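Local structure of DUF1285 domain-containing protein (Shewanella baltica, 2RA9) at residues Pro25-Ala31 and Val70-Asp76; Leu79-Asp83 and Val95-Thr101; Phe84-His90 and Glu141-Asp146. The protein is of unknown function, although the new fold of its family, with repeated structural motifs, has been taken to hint at a role in signal transduction. All coordinates share one frame; numbering follows the deposited sequence. Where two conformers were deposited one is given.

Contact 1 of 3, residues Pro25-Ala31 and Val70-Asp76; sequences PLFDINA and VRVQVED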
loop_
_atom_site.group_PDB
_atom_site.type_symbol
_atom_site.label_atom_id
_atom_site.label_comp_id
_atom_site.label_asym_id
_atom_site.label_seq_id
_atom_site.Cartn_x
_atom_site.Cartn_y
_atom_site.Cartn_z
ATOM N N PRO A 25 -19.256 -2.380 -1.873
ATOM C CA PRO A 25 -18.287 -1.520 -2.584
ATOM C C PRO A 25 -18.223 -1.797 -4.080
ATOM O O PRO A 25 -18.211 -2.971 -4.490
ATOM C CB PRO A 25 -16.967 -1.873 -1.909
ATOM C CG PRO A 25 -17.389 -2.374 -0.538
ATOM C CD PRO A 25 -18.626 -3.132 -0.788
ATOM N N LEU A 26 -18.162 -0.731 -4.877
ATOM C CA LEU A 26 -18.033 -0.891 -6.338
ATOM C C LEU A 26 -16.607 -1.100 -6.801
ATOM O O LEU A 26 -16.366 -1.602 -7.907
ATOM C CB LEU A 26 -18.628 0.329 -7.077
ATOM C CG LEU A 26 -20.113 0.614 -6.755
ATOM C CD1 LEU A 26 -20.666 1.762 -7.608
ATOM C CD2 LEU A 26 -20.941 -0.656 -6.883
ATOM N N PHE A 27 -15.657 -0.686 -5.946
ATOM C CA PHE A 27 -14.231 -0.843 -6.208
ATOM C C PHE A 27 -13.728 -1.975 -5.334
ATOM O O PHE A 27 -14.079 -2.076 -4.146
ATOM C CB PHE A 27 -13.464 0.435 -5.834
ATOM C CG PHE A 27 -13.762 1.619 -6.728
ATOM C CD1 PHE A 27 -14.845 2.444 -6.485
ATOM C CD2 PHE A 27 -12.938 1.925 -7.791
ATOM C CE1 PHE A 27 -15.135 3.518 -7.323
ATOM C CE2 PHE A 27 -13.194 3.011 -8.631
ATOM C CZ PHE A 27 -14.278 3.818 -8.402
ATOM N N ASP A 28 -12.879 -2.818 -5.933
ATOM C CA ASP A 28 -12.304 -3.973 -5.260
ATOM C C ASP A 28 -10.798 -3.997 -5.517
ATOM O O ASP A 28 -10.383 -3.766 -6.655
ATOM C CB ASP A 28 -12.927 -5.282 -5.794
ATOM C CG ASP A 28 -14.390 -5.464 -5.406
ATOM O OD1 ASP A 28 -14.657 -5.685 -4.214
ATOM O OD2 ASP A 28 -15.280 -5.365 -6.266
ATOM N N ILE A 29 -9.996 -4.290 -4.480
ATOM C CA ILE A 29 -8.564 -4.501 -4.595
ATOM C C ILE A 29 -8.276 -5.918 -4.133
ATOM O O ILE A 29 -8.602 -6.294 -3.011
ATOM C CB ILE A 29 -7.745 -3.499 -3.771
ATOM C CG1 ILE A 29 -8.175 -2.076 -4.087
ATOM C CG2 ILE A 29 -6.250 -3.665 -4.054
ATOM C CD1 ILE A 29 -7.468 -1.006 -3.288
ATOM N N ASN A 30 -7.720 -6.733 -5.015
ATOM C CA ASN A 30 -7.421 -8.135 -4.648
ATOM C C ASN A 30 -6.102 -8.241 -3.909
ATOM O O ASN A 30 -5.415 -7.232 -3.666
ATOM C CB ASN A 30 -7.501 -9.079 -5.858
ATOM C CG ASN A 30 -6.373 -8.926 -6.848
ATOM O OD1 ASN A 30 -5.324 -8.327 -6.577
ATOM N ND2 ASN A 30 -6.588 -9.517 -8.028
ATOM N N ALA A 31 -5.777 -9.465 -3.484
ATOM C CA ALA A 31 -4.644 -9.694 -2.597
ATOM C C ALA A 31 -3.323 -9.310 -3.255
ATOM O O ALA A 31 -2.347 -8.975 -2.554
ATOM C CB ALA A 31 -4.639 -11.150 -2.130
ATOM N N VAL A 70 -17.061 7.058 -1.288
ATOM C CA VAL A 70 -17.525 5.733 -1.614
ATOM C C VAL A 70 -16.577 4.666 -1.035
ATOM O O VAL A 70 -15.437 4.930 -0.763
ATOM C CB VAL A 70 -17.704 5.523 -3.129
ATOM C CG1 VAL A 70 -18.613 6.601 -3.725
ATOM C CG2 VAL A 70 -16.366 5.485 -3.837
ATOM N N ARG A 71 -17.123 3.465 -0.851
ATOM C CA ARG A 71 -16.398 2.368 -0.250
ATOM C C ARG A 71 -15.556 1.598 -1.270
ATOM O O ARG A 71 -15.876 1.522 -2.456
ATOM C CB ARG A 71 -17.350 1.401 0.424
ATOM C CG ARG A 71 -18.115 1.999 1.576
ATOM C CD ARG A 71 -18.980 0.937 2.223
ATOM N NE ARG A 71 -19.666 1.383 3.444
ATOM C CZ ARG A 71 -19.161 1.363 4.677
ATOM N NH1 ARG A 71 -17.931 0.926 4.936
ATOM N NH2 ARG A 71 -19.912 1.782 5.687
ATOM N N VAL A 72 -14.460 1.053 -0.760
ATOM C CA VAL A 72 -13.580 0.142 -1.508
ATOM C C VAL A 72 -13.419 -1.115 -0.680
ATOM O O VAL A 72 -13.161 -1.048 0.526
ATOM C CB VAL A 72 -12.199 0.776 -1.730
ATOM C CG1 VAL A 72 -11.249 -0.156 -2.534
ATOM C CG2 VAL A 72 -12.339 2.152 -2.412
ATOM N N GLN A 73 -13.578 -2.286 -1.317
ATOM C CA GLN A 73 -13.307 -3.576 -0.638
ATOM C C GLN A 73 -11.852 -3.962 -0.904
ATOM O O GLN A 73 -11.390 -3.872 -2.041
ATOM C CB GLN A 73 -14.249 -4.676 -1.150
ATOM C CG GLN A 73 -14.190 -5.953 -0.321
ATOM C CD GLN A 73 -14.759 -5.747 1.124
ATOM O OE1 GLN A 73 -15.358 -4.698 1.451
ATOM N NE2 GLN A 73 -14.581 -6.757 1.974
ATOM N N VAL A 74 -11.144 -4.375 0.137
ATOM C CA VAL A 74 -9.718 -4.666 0.063
ATOM C C VAL A 74 -9.508 -6.076 0.638
ATOM O O VAL A 74 -9.864 -6.352 1.779
ATOM C CB VAL A 74 -8.904 -3.589 0.852
ATOM C CG1 VAL A 74 -7.431 -3.947 0.880
ATOM C CG2 VAL A 74 -9.094 -2.218 0.259
ATOM N N GLU A 75 -8.972 -6.983 -0.164
ATOM C CA GLU A 75 -8.798 -8.365 0.251
ATOM C C GLU A 75 -7.740 -8.523 1.326
ATOM O O GLU A 75 -7.935 -9.290 2.272
ATOM C CB GLU A 75 -8.430 -9.252 -0.955
ATOM C CG GLU A 75 -8.239 -10.745 -0.576
ATOM C CD GLU A 75 -7.983 -11.684 -1.751
ATOM O OE1 GLU A 75 -8.006 -11.287 -2.950
ATOM O OE2 GLU A 75 -7.751 -12.879 -1.449
ATOM N N ASP A 76 -6.621 -7.815 1.168
ATOM C CA ASP A 76 -5.450 -7.964 2.027
ATOM C C ASP A 76 -4.954 -6.556 2.364
ATOM O O ASP A 76 -5.527 -5.928 3.243
ATOM C CB ASP A 76 -4.402 -8.843 1.333
ATOM C CG ASP A 76 -3.272 -9.239 2.232
ATOM O OD1 ASP A 76 -3.172 -8.746 3.388
ATOM O OD2 ASP A 76 -2.467 -10.075 1.758
HETATM O O HOH W 1 -18.050 1.844 -3.872
HETATM O O HOH W 2 -5.888 -6.310 -1.140
#
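F27, I29 and V72 bring their side chains together on one face of a parallel strand pair. CG1 of V72 lies 3.9 Å from CG1 of I29, while its other branch, CG2, meets CB of F27 at 4.0 Å. V72 can serve both neighbours because CG1 is anti to its backbone N (chi1 -179°), which leaves CG2 beside that N. Further along, I29 and V74 run alongside each other, CD1 of I29 against CG2 of V74. On the other face D28 and Q73 pair, with OD1 of D28 3.3 Å from CB of Q73. The backbone ladder confirms the parallel register: N of Q73 donates to O of F27 at 2.9 Å, N of I29 to O of Q73 at 2.8 Å, and N of E75 to O of I29 at 3.0 Å. Strand 69-74 lies between 27-29 and 60-64 in a mixed sheet whose other pairings are antiparallel. Where the strands end, OE1 of E75 accepts from N of A31 at 2.9 Å, met from above the carboxylate plane. At the opposite end a water joins N of L26 to O of R71. Outside the pair, Y37 stacks on the F27 ring and F50 meets it edge-to-face; E60 forms a salt bridge with R71, while D76 bonds to the hydroxyl of Y119 and forms a salt bridge with K129.

Contact 2 of 3, residues Leu79-Asp83 and Val95-Thr101; sequences LLIVD and VSTSIGT. With EDO (1,2-ethanediol), chain D.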
loop_
_atom_site.group_PDB
_atom_site.type_symbol
_atom_site.label_atom_id
_atom_site.label_comp_id
_atom_site.label_asym_id
_atom_site.label_seq_id
_atom_site.Cartn_x
_atom_site.Cartn_y
_atom_site.Cartn_z
ATOM N N LEU A 79 -2.227 -1.764 -1.184
ATOM C CA LEU A 79 -1.105 -1.501 -2.054
ATOM C C LEU A 79 -0.086 -2.626 -1.902
ATOM O O LEU A 79 0.110 -3.141 -0.810
ATOM C CB LEU A 79 -0.468 -0.174 -1.683
ATOM C CG LEU A 79 -1.318 1.066 -2.010
ATOM C CD1 LEU A 79 -0.850 2.261 -1.303
ATOM C CD2 LEU A 79 -1.404 1.295 -3.528
ATOM N N LEU A 80 0.539 -3.015 -3.017
ATOM C CA LEU A 80 1.607 -3.999 -3.026
ATOM C C LEU A 80 2.926 -3.263 -3.347
ATOM O O LEU A 80 3.110 -2.714 -4.448
ATOM C CB LEU A 80 1.342 -5.042 -4.118
ATOM C CG LEU A 80 2.327 -6.230 -4.094
ATOM C CD1 LEU A 80 1.958 -7.192 -2.996
ATOM C CD2 LEU A 80 2.386 -6.910 -5.455
ATOM N N ILE A 81 3.837 -3.295 -2.395
ATOM C CA ILE A 81 5.145 -2.684 -2.531
ATOM C C ILE A 81 6.057 -3.577 -3.375
ATOM O O ILE A 81 6.266 -4.742 -3.071
ATOM C CB ILE A 81 5.770 -2.410 -1.174
ATOM C CG1 ILE A 81 4.994 -1.285 -0.460
ATOM C CG2 ILE A 81 7.279 -2.047 -1.340
ATOM C CD1 ILE A 81 5.302 -1.079 1.034
ATOM N N VAL A 82 6.626 -3.031 -4.439
ATOM C CA VAL A 82 7.449 -3.822 -5.365
ATOM C C VAL A 82 8.905 -3.322 -5.408
ATOM O O VAL A 82 9.776 -4.025 -5.928
ATOM C CB VAL A 82 6.834 -3.889 -6.752
ATOM C CG1 VAL A 82 5.474 -4.545 -6.680
ATOM C CG2 VAL A 82 6.745 -2.503 -7.491
ATOM N N ASP A 83 9.183 -2.141 -4.858
ATOM C CA ASP A 83 10.547 -1.586 -4.838
ATOM C C ASP A 83 10.686 -0.630 -3.685
ATOM O O ASP A 83 9.688 -0.112 -3.152
ATOM C CB ASP A 83 10.833 -0.882 -6.180
ATOM C CG ASP A 83 12.306 -0.801 -6.530
ATOM O OD1 ASP A 83 13.158 -1.309 -5.785
ATOM O OD2 ASP A 83 12.597 -0.195 -7.585
ATOM N N VAL A 95 9.243 3.960 -1.018
ATOM C CA VAL A 95 8.736 2.724 -1.641
ATOM C C VAL A 95 7.862 3.044 -2.803
ATOM O O VAL A 95 7.231 4.118 -2.841
ATOM C CB VAL A 95 8.005 1.784 -0.658
ATOM C CG1 VAL A 95 8.866 1.577 0.628
ATOM C CG2 VAL A 95 6.576 2.328 -0.280
ATOM N N SER A 96 7.805 2.114 -3.741
ATOM C CA SER A 96 6.878 2.228 -4.846
ATOM C C SER A 96 6.075 0.948 -4.983
ATOM O O SER A 96 6.467 -0.113 -4.484
ATOM C CB SER A 96 7.599 2.609 -6.133
ATOM O OG SER A 96 8.417 1.571 -6.574
ATOM N N THR A 97 4.932 1.056 -5.639
ATOM C CA THR A 97 3.944 -0.001 -5.605
ATOM C C THR A 97 3.650 -0.548 -7.014
ATOM O O THR A 97 4.026 0.037 -8.045
ATOM C CB THR A 97 2.634 0.487 -4.984
ATOM O OG1 THR A 97 2.028 1.419 -5.867
ATOM C CG2 THR A 97 2.874 1.122 -3.630
ATOM N N SER A 98 2.886 -1.625 -7.083
ATOM C CA SER A 98 2.588 -2.270 -8.362
ATOM C C SER A 98 1.730 -1.433 -9.290
ATOM O O SER A 98 1.727 -1.665 -10.487
ATOM C CB SER A 98 1.889 -3.589 -8.133
ATOM O OG SER A 98 0.609 -3.412 -7.534
ATOM N N ILE A 99 0.983 -0.477 -8.738
ATOM C CA ILE A 99 0.183 0.471 -9.538
ATOM C C ILE A 99 0.921 1.811 -9.809
ATOM O O ILE A 99 0.384 2.727 -10.417
ATOM C CB ILE A 99 -1.189 0.713 -8.927
ATOM C CG1 ILE A 99 -1.101 1.368 -7.560
ATOM C CG2 ILE A 99 -1.989 -0.600 -8.938
ATOM C CD1 ILE A 99 -2.418 1.966 -7.035
ATOM N N GLY A 100 2.178 1.891 -9.385
ATOM C CA GLY A 100 3.013 3.032 -9.684
ATOM C C GLY A 100 2.939 4.172 -8.692
ATOM O O GLY A 100 3.407 5.251 -9.018
ATOM N N THR A 101 2.441 3.945 -7.464
ATOM C CA THR A 101 2.448 5.007 -6.463
ATOM C C THR A 101 3.785 5.027 -5.748
ATOM O O THR A 101 4.453 3.992 -5.651
ATOM C CB THR A 101 1.279 4.903 -5.442
ATOM O OG1 THR A 101 1.313 3.666 -4.733
ATOM C CG2 THR A 101 -0.082 5.016 -6.134
HETATM C C1 EDO D . 13.461 -4.076 -4.338
HETATM O O1 EDO D . 13.684 -5.481 -4.438
HETATM C C2 EDO D . 14.753 -3.364 -3.988
HETATM O O2 EDO D . 15.553 -3.218 -5.162
HETATM O O HOH W 3 -0.216 -1.670 -5.513
#
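A classic beta bulge interrupts this antiparallel pairing: V82 and D83 both face S96, and the register slips by one residue between the I81-T97 and D83-S96 pairs. The evidence is in the carbonyl of S96, whose O accepts from N of V82 at 2.9 Å, in the carbonyl plane, and more weakly from N of D83 at 3.4 Å. S96 returns a bond, its N reaching O of D83 at 3.0 Å from above that carbonyl's plane. The N-to-C directions of 79-83 and 95-97 are 120° apart, far from a straight antiparallel pair; even so, N of S98 donates to O of L80 at 2.9 Å, and a water ties N of L80 to OG of S98. I81 packs obliquely against V95, its CD1 3.9 Å from CG2 of V95. With CG1 of V95 anti to the carbonyl carbon (chi1 -49°), CG2 falls between the backbone N and that carbon and is directed at CG1 and CD1 of I81. An alanine at I81 removes every carbon beyond CB and is likely to leave a gap beside V95. At the hairpin's far end CD2 of L79 meets CD1 of I99 at 3.7 Å, the two side chains crossing at about a right angle; I99 leans in turn on A47 and A51 of helix 44-51. A type I turn begins at T97, the last strand residue, and ends at G100; just past it OG1 of T101 meets OG1 of T97 at 2.6 Å. One carbonyl shared by a strong and a weak donor thus fixes the bulged register, while the buried L79-I99 and I81-V95 pairs add apolar packing.

Contact 3 of 3, residues Phe84-His90 and Glu141-Asp146; sequences FERAQPH and EFNLSD. With NA (sodium ion), chain B.
R86 starts with CG anti to its carbonyl carbon (chi1 -66°) and runs extended to NE, carrying its guanidinium across to the loop of E141-D146; E141 answers with a chain bent at chi2 (60°), which turns its carboxylate back toward NE. OE2 of E141 accepts a salt-bridging hydrogen bond from NE of R86 at 2.8 Å, through its anti lone pair, and the backbone O of E141 accepts from NH2 at 2.9 Å, a side-on grip. D146 is held end-on: its carboxylate is nearly coplanar with the guanidinium, and both oxygens use syn lone pairs, OD1 toward NH1 and OD2 toward NH2, each at 2.8 Å. Four nearly in-plane bonds therefore fix the rotation of the group, and the N143 amide stacks over one of its faces, the planes 3° apart. N of N143 also donates to OD2 of D146, at 3.1 Å, positioning the carboxylate. Alongside, ND1 of H90 donates to OG of S145 in the imidazole plane at 2.7 Å, and a water bridges O of H90, OG of S145 and OD1 of D146. CE1 of the F84 ring lies 3.8 Å from CG of E141, the two side chains running in opposite senses. O of F142 binds a sodium ion at 2.2 Å, with three waters and O of N140 completing its shell. This is a surface salt-bridge network, fastening the end of strand 79-86 to the sodium-binding loop after helix 135-141.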
loop_
_atom_site.group_PDB
_atom_site.type_symbol
_atom_site.label_atom_id
_atom_site.label_comp_id
_atom_site.label_asym_id
_atom_site.label_seq_id
_atom_site.Cartn_x
_atom_site.Cartn_y
_atom_site.Cartn_z
ATOM N N PHE A 84 11.924 -0.384 -3.285
ATOM C CA PHE A 84 12.220 0.500 -2.189
ATOM C C PHE A 84 13.682 0.949 -2.293
ATOM O O PHE A 84 14.504 0.266 -2.929
ATOM C CB PHE A 84 11.925 -0.161 -0.824
ATOM C CG PHE A 84 12.804 -1.356 -0.544
ATOM C CD1 PHE A 84 14.073 -1.175 -0.047
ATOM C CD2 PHE A 84 12.377 -2.650 -0.806
ATOM C CE1 PHE A 84 14.930 -2.253 0.164
ATOM C CE2 PHE A 84 13.250 -3.726 -0.580
ATOM C CZ PHE A 84 14.538 -3.468 -0.097
ATOM N N GLU A 85 13.982 2.068 -1.661
ATOM C CA GLU A 85 15.350 2.565 -1.532
ATOM C C GLU A 85 15.419 3.526 -0.361
ATOM O O GLU A 85 14.435 4.185 -0.022
ATOM C CB GLU A 85 15.756 3.296 -2.840
ATOM C CG GLU A 85 17.144 3.900 -2.858
ATOM C CD GLU A 85 17.433 4.644 -4.144
ATOM O OE1 GLU A 85 16.491 5.217 -4.742
ATOM O OE2 GLU A 85 18.618 4.676 -4.539
ATOM N N ARG A 86 16.573 3.598 0.306
ATOM C CA ARG A 86 16.821 4.720 1.232
ATOM C C ARG A 86 17.307 5.939 0.444
ATOM O O ARG A 86 18.166 5.803 -0.433
ATOM C CB ARG A 86 17.894 4.348 2.252
ATOM C CG ARG A 86 17.482 3.263 3.196
ATOM C CD ARG A 86 18.544 2.978 4.209
ATOM N NE ARG A 86 18.376 1.666 4.852
ATOM C CZ ARG A 86 17.903 1.467 6.072
ATOM N NH1 ARG A 86 17.525 2.474 6.871
ATOM N NH2 ARG A 86 17.854 0.249 6.538
ATOM N N ALA A 87 16.789 7.116 0.770
ATOM C CA ALA A 87 17.309 8.366 0.214
ATOM C C ALA A 87 18.786 8.539 0.556
ATOM O O ALA A 87 19.588 8.964 -0.302
ATOM C CB ALA A 87 16.488 9.573 0.747
ATOM N N GLN A 88 19.131 8.238 1.818
ATOM C CA GLN A 88 20.513 8.320 2.276
ATOM C C GLN A 88 20.822 7.121 3.171
ATOM O O GLN A 88 19.901 6.479 3.700
ATOM C CB GLN A 88 20.773 9.630 3.033
ATOM C CG GLN A 88 20.488 10.919 2.229
ATOM C CD GLN A 88 19.062 11.436 2.383
ATOM O OE1 GLN A 88 18.266 10.906 3.163
ATOM N NE2 GLN A 88 18.738 12.494 1.642
ATOM N N PRO A 89 22.124 6.802 3.343
ATOM C CA PRO A 89 22.418 5.716 4.244
ATOM C C PRO A 89 21.679 5.911 5.538
ATOM O O PRO A 89 21.596 7.042 6.054
ATOM C CB PRO A 89 23.939 5.831 4.410
ATOM C CG PRO A 89 24.358 6.289 3.068
ATOM C CD PRO A 89 23.357 7.352 2.765
ATOM N N HIS A 90 21.075 4.830 6.025
ATOM C CA HIS A 90 20.392 4.812 7.315
ATOM C C HIS A 90 19.102 5.607 7.378
ATOM O O HIS A 90 18.475 5.648 8.421
ATOM C CB HIS A 90 21.313 5.208 8.482
ATOM C CG HIS A 90 22.528 4.345 8.575
ATOM N ND1 HIS A 90 22.589 3.232 9.380
ATOM C CD2 HIS A 90 23.694 4.389 7.898
ATOM C CE1 HIS A 90 23.768 2.652 9.227
ATOM N NE2 HIS A 90 24.447 3.331 8.323
ATOM N N GLU A 141 18.213 -5.322 3.702
ATOM C CA GLU A 141 18.311 -3.854 3.894
ATOM C C GLU A 141 18.423 -3.423 5.350
ATOM O O GLU A 141 18.891 -2.319 5.647
ATOM C CB GLU A 141 17.061 -3.166 3.299
ATOM C CG GLU A 141 17.114 -1.643 3.264
ATOM C CD GLU A 141 18.277 -1.115 2.438
ATOM O OE1 GLU A 141 18.550 -1.674 1.372
ATOM O OE2 GLU A 141 18.954 -0.154 2.863
ATOM N N PHE A 142 17.953 -4.244 6.274
ATOM C CA PHE A 142 17.912 -3.881 7.689
ATOM C C PHE A 142 19.287 -3.381 8.155
ATOM O O PHE A 142 20.323 -3.940 7.781
ATOM C CB PHE A 142 17.524 -5.102 8.522
ATOM C CG PHE A 142 17.544 -4.861 10.005
ATOM C CD1 PHE A 142 16.473 -4.259 10.640
ATOM C CD2 PHE A 142 18.624 -5.262 10.762
ATOM C CE1 PHE A 142 16.494 -4.029 11.991
ATOM C CE2 PHE A 142 18.640 -5.054 12.144
ATOM C CZ PHE A 142 17.583 -4.438 12.747
ATOM N N ASN A 143 19.256 -2.310 8.963
ATOM C CA ASN A 143 20.405 -1.747 9.670
ATOM C C ASN A 143 20.012 -1.720 11.137
ATOM O O ASN A 143 18.896 -1.359 11.461
ATOM C CB ASN A 143 20.709 -0.274 9.282
ATOM C CG ASN A 143 21.174 -0.098 7.830
ATOM O OD1 ASN A 143 21.494 -1.056 7.104
ATOM N ND2 ASN A 143 21.268 1.131 7.429
ATOM N N LEU A 144 20.961 -2.008 12.019
ATOM C CA LEU A 144 20.692 -1.862 13.459
ATOM C C LEU A 144 20.139 -0.490 13.839
ATOM O O LEU A 144 19.304 -0.359 14.767
ATOM C CB LEU A 144 21.939 -2.175 14.276
ATOM C CG LEU A 144 21.603 -2.785 15.661
ATOM C CD1 LEU A 144 20.583 -3.987 15.609
ATOM C CD2 LEU A 144 22.844 -3.203 16.348
ATOM N N SER A 145 20.569 0.543 13.117
ATOM C CA SER A 145 20.051 1.897 13.387
ATOM C C SER A 145 18.546 2.052 13.173
ATOM O O SER A 145 17.948 2.996 13.665
ATOM C CB SER A 145 20.785 2.940 12.556
ATOM O OG SER A 145 20.618 2.668 11.182
ATOM N N ASP A 146 17.942 1.138 12.431
ATOM C CA ASP A 146 16.494 1.208 12.164
ATOM C C ASP A 146 15.664 1.067 13.438
ATOM O O ASP A 146 14.490 1.462 13.469
ATOM C CB ASP A 146 16.092 0.134 11.155
ATOM C CG ASP A 146 16.550 0.444 9.770
ATOM O OD1 ASP A 146 16.704 1.664 9.425
ATOM O OD2 ASP A 146 16.784 -0.523 9.015
HETATM NA NA NA B . 21.369 -5.545 6.597
HETATM O O HOH W 4 18.443 1.504 -0.045
HETATM O O HOH W 5 18.380 3.601 10.295
HETATM O O HOH W 6 22.981 -7.040 5.611
HETATM O O HOH W 7 22.544 -3.922 5.322
HETATM O O HOH W 8 20.059 -7.499 7.132
#

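From the N terminus, contact 1 closes first: strand 27-29 pairs with strand 69-74 after an excursion through strands 35-37 and 40-41, helix 44-51 and strands 54-57 and 60-64. The chain then passes almost directly into strand 79-86, which opens contact 2, in series with contact 1. Contact 2 closes the short hairpin with strand 93-97 in the second sheet, whose strand order repeats that of the first. Contact 3 starts on the same strand before the hairpin closes and ties it to the loop after helix 135-141, near the C terminus, so contacts 2 and 3 cross; CG1 of V95 touches CB of F84 at 3.8 Å. Contacts 1 and 3 lie on opposite sides of the chain's centre.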